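Local atomic coordinates of serine-tRNA ligase (Naegleria fowleri, PDB entry 6BLJ), a protein that probably charges tRNA(Ser) with serine through a seryl-adenylate made from ATP, as a class II aminoacyl-tRNA synthetase. Residues G168-V173 / Y371-I376; V159-E164 / N375-A380. All blocks are in the same frame, centred on the assembly; numbering follows the deposited sequence. Where two conformers were deposited one is given.

Contact 1: G168-V173 / Y371-I376; sequences GIVRMV and YRVVNI
V173 and Y371 face each other at one end of an antiparallel strand pair, G168 and N375 at the other, and six backbone hydrogen bonds join 168-173 to 371-375. Midway the pattern slips by one residue: V170 N gives to V373 O (2.7 Å), while V373 N gives to R171 O (2.9 Å). V170 and R171 thus share V373, and V170, with psi -44°, turns its side chain toward the partner strand, where CG2 meets N375 CB.

One face combines V173, Y371, V373 and R171, with polar ends tied to helix 348-366. Y371 CG sits between its backbone N and carbonyl carbon (chi1 65°), which swings the ring beside V173, whose CB lies over it at 3.4 Å from CZ. Y371 OH is hydrogen-bonded to E361 and Q365. Arginine suits position 171 because its long aliphatic stem lies along V373 while the charged end reaches E361 in a salt bridge.

On the opposite face CD1 of I169 rests over one face of the R372 guanidinium, 3.8 Å from CZ; R372 NE is salt-bridged to E392. The slip at V170 and R171 is a classic beta bulge, placed where strand 168-173 forms an edge of the mixed sheet.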
ATOM      1  N   GLY A 168     -13.800 -26.473  15.593  1.00 31.83           N
ATOM      2  CA  GLY A 168     -14.164 -27.837  15.959  1.00 30.71           C
ATOM      3  C   GLY A 168     -13.098 -28.821  15.486  1.00 35.10           C
ATOM      4  O   GLY A 168     -12.698 -28.804  14.317  1.00 35.41           O
ATOM      5  N   ILE A 169     -12.633 -29.673  16.397  1.00 29.65           N
ATOM      6  CA  ILE A 169     -11.711 -30.751  16.045  1.00 31.12           C
ATOM      7  C   ILE A 169     -12.540 -31.902  15.485  1.00 34.32           C
ATOM      8  O   ILE A 169     -13.211 -32.612  16.236  1.00 36.58           O
ATOM      9  CB  ILE A 169     -10.881 -31.208  17.252  1.00 41.09           C
ATOM     10  CG1 ILE A 169     -10.197 -30.019  17.930  1.00 40.16           C
ATOM     11  CG2 ILE A 169      -9.873 -32.270  16.839  1.00 35.05           C
ATOM     12  CD1 ILE A 169      -9.312 -29.244  17.014  1.00 44.43           C
ATOM     13  N   VAL A 170     -12.494 -32.093  14.164  1.00 32.44           N
ATOM     14  CA  VAL A 170     -13.370 -33.067  13.520  1.00 37.09           C
ATOM     15  C   VAL A 170     -12.821 -34.483  13.672  1.00 39.28           C
ATOM     16  O   VAL A 170     -13.575 -35.426  13.938  1.00 32.32           O
ATOM     17  CB  VAL A 170     -13.587 -32.697  12.041  1.00 31.84           C
ATOM     18  CG1 VAL A 170     -14.574 -33.674  11.407  1.00 34.43           C
ATOM     19  CG2 VAL A 170     -14.086 -31.270  11.914  1.00 31.09           C
ATOM     20  N   ARG A 171     -11.519 -34.669  13.473  1.00 33.05           N
ATOM     21  CA  ARG A 171     -10.918 -35.989  13.648  1.00 37.38           C
ATOM     22  C   ARG A 171      -9.408 -35.838  13.690  1.00 34.70           C
ATOM     23  O   ARG A 171      -8.852 -34.827  13.258  1.00 32.85           O
ATOM     24  CB  ARG A 171     -11.320 -36.971  12.537  1.00 44.56           C
ATOM     25  CG  ARG A 171     -11.001 -36.486  11.141  1.00 42.19           C
ATOM     26  CD  ARG A 171     -11.548 -37.438  10.091  1.00 41.89           C
ATOM     27  NE  ARG A 171     -11.626 -36.766   8.802  1.00 41.87           N
ATOM     28  CZ  ARG A 171     -12.721 -36.172   8.343  1.00 40.76           C
ATOM     29  NH1 ARG A 171     -13.837 -36.188   9.061  1.00 39.79           N
ATOM     30  NH2 ARG A 171     -12.699 -35.558   7.173  1.00 34.79           N
ATOM     31  N   MET A 172      -8.757 -36.855  14.229  1.00 37.54           N
ATOM     32  CA  MET A 172      -7.308 -36.902  14.308  1.00 34.58           C
ATOM     33  C   MET A 172      -6.838 -38.199  13.679  1.00 39.34           C
ATOM     34  O   MET A 172      -7.433 -39.257  13.911  1.00 35.56           O
ATOM     35  CB  MET A 172      -6.846 -36.769  15.749  1.00 39.73           C
ATOM     36  CG  MET A 172      -7.300 -35.441  16.336  1.00 52.40           C
ATOM     37  SD  MET A 172      -6.747 -35.179  18.007  1.00 65.24           S
ATOM     38  CE  MET A 172      -4.983 -35.258  17.750  1.00 60.73           C
ATOM     39  N   VAL A 173      -5.815 -38.100  12.836  1.00 35.01           N
ATOM     40  CA  VAL A 173      -5.329 -39.223  12.048  1.00 30.39           C
ATOM     41  C   VAL A 173      -3.811 -39.272  12.137  1.00 35.82           C
ATOM     42  O   VAL A 173      -3.133 -38.304  11.779  1.00 37.90           O
ATOM     43  CB  VAL A 173      -5.767 -39.109  10.574  1.00 36.35           C
ATOM     44  CG1 VAL A 173      -5.210 -40.280   9.760  1.00 33.96           C
ATOM     45  CG2 VAL A 173      -7.299 -39.042  10.465  1.00 39.41           C
ATOM     46  N   TYR A 371      -1.947 -35.559  11.591  1.00 23.85           N
ATOM     47  CA  TYR A 371      -2.696 -34.317  11.436  1.00 32.49           C
ATOM     48  C   TYR A 371      -4.030 -34.419  12.172  1.00 33.17           C
ATOM     49  O   TYR A 371      -4.430 -35.484  12.654  1.00 31.35           O
ATOM     50  CB  TYR A 371      -2.933 -33.969   9.957  1.00 22.01           C
ATOM     51  CG  TYR A 371      -3.796 -34.962   9.250  1.00 26.55           C
ATOM     52  CD1 TYR A 371      -3.233 -36.013   8.529  1.00 27.89           C
ATOM     53  CD2 TYR A 371      -5.178 -34.905   9.353  1.00 32.15           C
ATOM     54  CE1 TYR A 371      -4.028 -36.958   7.913  1.00 28.70           C
ATOM     55  CE2 TYR A 371      -5.978 -35.848   8.738  1.00 32.62           C
ATOM     56  CZ  TYR A 371      -5.401 -36.859   8.004  1.00 32.34           C
ATOM     57  OH  TYR A 371      -6.210 -37.802   7.398  1.00 31.03           O
ATOM     58  N   ARG A 372      -4.738 -33.289  12.207  1.00 25.15           N
ATOM     59  CA  ARG A 372      -6.129 -33.267  12.623  1.00 27.52           C
ATOM     60  C   ARG A 372      -6.893 -32.388  11.643  1.00 27.93           C
ATOM     61  O   ARG A 372      -6.328 -31.454  11.054  1.00 25.22           O
ATOM     62  CB  ARG A 372      -6.281 -32.757  14.079  1.00 29.20           C
ATOM     63  CG  ARG A 372      -5.842 -31.283  14.277  1.00 28.75           C
ATOM     64  CD  ARG A 372      -5.785 -30.878  15.759  1.00 31.74           C
ATOM     65  NE  ARG A 372      -5.591 -29.432  15.932  1.00 27.69           N
ATOM     66  CZ  ARG A 372      -5.487 -28.825  17.117  1.00 31.62           C
ATOM     67  NH1 ARG A 372      -5.560 -29.543  18.222  1.00 30.70           N
ATOM     68  NH2 ARG A 372      -5.319 -27.505  17.202  1.00 24.67           N
ATOM     69  N   VAL A 373      -8.174 -32.702  11.465  1.00 26.41           N
ATOM     70  CA  VAL A 373      -9.081 -31.929  10.618  1.00 28.04           C
ATOM     71  C   VAL A 373      -9.859 -30.983  11.514  1.00 29.74           C
ATOM     72  O   VAL A 373     -10.422 -31.410  12.529  1.00 27.01           O
ATOM     73  CB  VAL A 373     -10.044 -32.849   9.849  1.00 30.24           C
ATOM     74  CG1 VAL A 373     -10.980 -32.027   8.967  1.00 27.65           C
ATOM     75  CG2 VAL A 373      -9.275 -33.875   9.047  1.00 33.44           C
ATOM     76  N   VAL A 374      -9.928 -29.711  11.133  1.00 22.44           N
ATOM     77  CA  VAL A 374     -10.544 -28.707  11.990  0.55 28.16           C
ATOM     78  C   VAL A 374     -11.591 -27.927  11.211  1.00 30.90           C
ATOM     79  O   VAL A 374     -11.409 -27.570  10.039  1.00 25.92           O
ATOM     80  CB  VAL A 374      -9.514 -27.755  12.632  0.55 28.32           C
ATOM     81  CG1 VAL A 374      -8.534 -28.556  13.496  0.55 30.58           C
ATOM     82  CG2 VAL A 374      -8.784 -26.970  11.582  0.55 24.58           C
ATOM     83  N   ASN A 375     -12.722 -27.695  11.884  1.00 26.20           N
ATOM     84  CA  ASN A 375     -13.890 -27.005  11.344  1.00 27.07           C
ATOM     85  C   ASN A 375     -13.794 -25.538  11.767  1.00 27.71           C
ATOM     86  O   ASN A 375     -13.944 -25.221  12.952  1.00 29.74           O
ATOM     87  CB  ASN A 375     -15.159 -27.678  11.875  1.00 31.78           C
ATOM     88  CG  ASN A 375     -16.436 -27.094  11.295  1.00 41.04           C
ATOM     89  OD1 ASN A 375     -16.406 -26.187  10.463  1.00 46.71           O
ATOM     90  ND2 ASN A 375     -17.572 -27.638  11.718  1.00 34.96           N
ATOM     91  N   ILE A 376     -13.534 -24.653  10.804  1.00 25.22           N
ATOM     92  CA  ILE A 376     -13.194 -23.258  11.089  1.00 22.71           C
ATOM     93  C   ILE A 376     -14.446 -22.486  11.494  1.00 29.46           C
ATOM     94  O   ILE A 376     -15.466 -22.512  10.789  1.00 26.84           O
ATOM     95  CB  ILE A 376     -12.511 -22.597   9.874  1.00 25.52           C
ATOM     96  CG1 ILE A 376     -11.199 -23.309   9.517  1.00 26.17           C
ATOM     97  CG2 ILE A 376     -12.205 -21.114  10.155  1.00 23.12           C
ATOM     98  CD1 ILE A 376     -10.159 -23.256  10.626  1.00 25.58           C
TER

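Contact 2: V159-E164 / N375-A380; sequences VVSDNE and NIVSGA
S378 OG is held between its own backbone N and carbonyl carbon (chi1 55°), which sets the hydroxyl beside S161 N, and S161 OG stands anti to its backbone N (chi1 177°), where it can receive the N-H of N163. The second arrangement is an ST turn: N163 N to S161 OG is 3.1 Å, and the bond bends the chain just after S161. N166 also bonds to this hydroxyl. Serine suits both positions because its short side chain brings an oxygen back to nearby main-chain groups.

Three hydrogen bonds join the two loops. S378 N reaches V159 O at 2.7 Å, arriving almost in line with the carbonyl, and G379 N meets S161 O at 2.8 Å from a similar direction. Between them S161 N donates to S378 OG over a longer 3.3 Å; the same hydroxyl bonds to the carbonyl of R32, so it ties a third part of the chain to this junction. The backbones come close at G379, whose CA is 4.3 Å from D162 CA, a spacing that suits a residue without a side chain.

V377 is the buried apolar centre. Its branched side chain fills the bend of the other loop: CG1 is 3.6 Å from N163 O and also meets S161 CB, and CG2 lies against S161 O. Farther along, A380 CB meets the aliphatic part of E164. D162 points away from this packing and bonds through OD2 to N402 of the second subunit. At the other end, V159 CG2 lies 3.8 Å from N375 ND2, an amide that donates to T157 O.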
ATOM      1  N   VAL A 159     -19.169 -24.362  12.935  1.00 36.63           N
ATOM      2  CA  VAL A 159     -19.202 -23.949  14.335  1.00 33.44           C
ATOM      3  C   VAL A 159     -19.406 -22.444  14.416  1.00 31.23           C
ATOM      4  O   VAL A 159     -18.683 -21.665  13.777  1.00 31.07           O
ATOM      5  CB  VAL A 159     -17.917 -24.378  15.064  1.00 34.50           C
ATOM      6  CG1 VAL A 159     -17.901 -23.806  16.481  1.00 33.06           C
ATOM      7  CG2 VAL A 159     -17.834 -25.895  15.118  1.00 34.56           C
ATOM      8  N   VAL A 160     -20.405 -22.029  15.194  1.00 33.75           N
ATOM      9  CA  VAL A 160     -20.771 -20.624  15.330  1.00 37.86           C
ATOM     10  C   VAL A 160     -19.959 -20.033  16.477  1.00 37.49           C
ATOM     11  O   VAL A 160     -20.183 -20.360  17.643  1.00 37.31           O
ATOM     12  CB  VAL A 160     -22.277 -20.459  15.569  1.00 39.98           C
ATOM     13  CG1 VAL A 160     -22.635 -18.988  15.716  1.00 38.73           C
ATOM     14  CG2 VAL A 160     -23.073 -21.096  14.425  1.00 38.85           C
ATOM     15  N   SER A 161     -19.006 -19.173  16.143  1.00 34.29           N
ATOM     16  CA  SER A 161     -18.155 -18.535  17.138  1.00 33.19           C
ATOM     17  C   SER A 161     -17.310 -17.489  16.434  1.00 33.84           C
ATOM     18  O   SER A 161     -17.083 -17.565  15.223  1.00 32.32           O
ATOM     19  CB  SER A 161     -17.260 -19.553  17.861  1.00 34.35           C
ATOM     20  OG  SER A 161     -16.386 -18.909  18.774  1.00 35.10           O
ATOM     21  N   ASP A 162     -16.849 -16.505  17.207  1.00 35.32           N
ATOM     22  CA  ASP A 162     -15.922 -15.491  16.712  1.00 30.50           C
ATOM     23  C   ASP A 162     -14.476 -15.773  17.103  1.00 35.32           C
ATOM     24  O   ASP A 162     -13.596 -14.965  16.794  1.00 39.65           O
ATOM     25  CB  ASP A 162     -16.334 -14.098  17.222  1.00 35.14           C
ATOM     26  CG  ASP A 162     -16.333 -14.001  18.758  1.00 45.17           C
ATOM     27  OD1 ASP A 162     -15.990 -14.997  19.424  1.00 44.94           O
ATOM     28  OD2 ASP A 162     -16.720 -12.937  19.299  1.00 47.16           O
ATOM     29  N   ASN A 163     -14.213 -16.872  17.806  1.00 32.68           N
ATOM     30  CA  ASN A 163     -12.884 -17.168  18.332  1.00 39.95           C
ATOM     31  C   ASN A 163     -12.427 -18.510  17.782  1.00 36.92           C
ATOM     32  O   ASN A 163     -13.063 -19.534  18.048  1.00 34.04           O
ATOM     33  CB  ASN A 163     -12.916 -17.197  19.865  1.00 42.98           C
ATOM     34  CG  ASN A 163     -11.535 -17.358  20.491  1.00 52.98           C
ATOM     35  OD1 ASN A 163     -10.565 -17.717  19.829  1.00 43.27           O
ATOM     36  ND2 ASN A 163     -11.458 -17.122  21.796  1.00 62.66           N
ATOM     37  N   GLU A 164     -11.299 -18.513  17.065  1.00 30.37           N
ATOM     38  CA  GLU A 164     -10.792 -19.757  16.499  1.00 34.91           C
ATOM     39  C   GLU A 164     -10.317 -20.750  17.553  1.00 39.52           C
ATOM     40  O   GLU A 164     -10.055 -21.905  17.200  1.00 35.56           O
ATOM     41  CB  GLU A 164      -9.666 -19.495  15.500  1.00 39.38           C
ATOM     42  CG  GLU A 164     -10.167 -19.023  14.155  1.00 47.29           C
ATOM     43  CD  GLU A 164      -9.070 -18.988  13.111  1.00 55.72           C
ATOM     44  OE1 GLU A 164      -8.543 -17.890  12.839  1.00 54.96           O
ATOM     45  OE2 GLU A 164      -8.756 -20.070  12.554  1.00 56.60           O
ATOM     46  N   ASN A 375     -12.722 -27.695  11.884  1.00 26.20           N
ATOM     47  CA  ASN A 375     -13.890 -27.005  11.344  1.00 27.07           C
ATOM     48  C   ASN A 375     -13.794 -25.538  11.767  1.00 27.71           C
ATOM     49  O   ASN A 375     -13.944 -25.221  12.952  1.00 29.74           O
ATOM     50  CB  ASN A 375     -15.159 -27.678  11.875  1.00 31.78           C
ATOM     51  CG  ASN A 375     -16.436 -27.094  11.295  1.00 41.04           C
ATOM     52  OD1 ASN A 375     -16.406 -26.187  10.463  1.00 46.71           O
ATOM     53  ND2 ASN A 375     -17.572 -27.638  11.718  1.00 34.96           N
ATOM     54  N   ILE A 376     -13.534 -24.653  10.804  1.00 25.22           N
ATOM     55  CA  ILE A 376     -13.194 -23.258  11.089  1.00 22.71           C
ATOM     56  C   ILE A 376     -14.446 -22.486  11.494  1.00 29.46           C
ATOM     57  O   ILE A 376     -15.466 -22.512  10.789  1.00 26.84           O
ATOM     58  CB  ILE A 376     -12.511 -22.597   9.874  1.00 25.52           C
ATOM     59  CG1 ILE A 376     -11.199 -23.309   9.517  1.00 26.17           C
ATOM     60  CG2 ILE A 376     -12.205 -21.114  10.155  1.00 23.12           C
ATOM     61  CD1 ILE A 376     -10.159 -23.256  10.626  1.00 25.58           C
ATOM     62  N   VAL A 377     -14.345 -21.737  12.599  1.00 25.77           N
ATOM     63  CA  VAL A 377     -15.517 -21.074  13.166  1.00 29.33           C
ATOM     64  C   VAL A 377     -16.099 -20.036  12.197  1.00 30.36           C
ATOM     65  O   VAL A 377     -15.385 -19.425  11.391  1.00 24.23           O
ATOM     66  CB  VAL A 377     -15.175 -20.418  14.517  1.00 30.52           C
ATOM     67  CG1 VAL A 377     -14.713 -21.470  15.511  1.00 27.74           C
ATOM     68  CG2 VAL A 377     -14.114 -19.321  14.364  1.00 28.65           C
ATOM     69  N   SER A 378     -17.413 -19.818  12.312  1.00 29.28           N
ATOM     70  CA  SER A 378     -18.127 -18.979  11.352  1.00 31.37           C
ATOM     71  C   SER A 378     -17.563 -17.562  11.296  1.00 31.79           C
ATOM     72  O   SER A 378     -17.524 -16.948  10.224  1.00 30.66           O
ATOM     73  CB  SER A 378     -19.608 -18.940  11.705  1.00 29.21           C
ATOM     74  OG  SER A 378     -19.775 -18.512  13.043  1.00 32.42           O
ATOM     75  N   GLY A 379     -17.142 -17.012  12.439  1.00 32.50           N
ATOM     76  CA  GLY A 379     -16.627 -15.646  12.447  1.00 26.64           C
ATOM     77  C   GLY A 379     -15.315 -15.460  11.698  1.00 34.50           C
ATOM     78  O   GLY A 379     -14.957 -14.324  11.370  1.00 33.39           O
ATOM     79  N   ALA A 380     -14.586 -16.542  11.421  1.00 30.71           N
ATOM     80  CA  ALA A 380     -13.300 -16.425  10.750  1.00 27.17           C
ATOM     81  C   ALA A 380     -13.368 -16.694   9.249  1.00 27.27           C
ATOM     82  O   ALA A 380     -12.362 -16.497   8.563  1.00 29.48           O
ATOM     83  CB  ALA A 380     -12.272 -17.371  11.394  1.00 24.90           C
TER

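Overall arrangement
Contacts 1 and 2 lie with their centres 13 Å apart and share N375 and I376, where strand 371-375 gives way to a loop. Along the chain, loop 159-164 follows helix 114-147 and leads into strand 168-173, so the first segments come early and the second about 200 residues later. Strand 371-375 also pairs with strand 387-394, placing contact 1 toward the border of the mixed sheet; contact 2 carries the same association past the strand end. Together they probably anchor the chain that follows the long helix 114-147 against the catalytic sheet, with AMP about 9 Å from the side chain of I376.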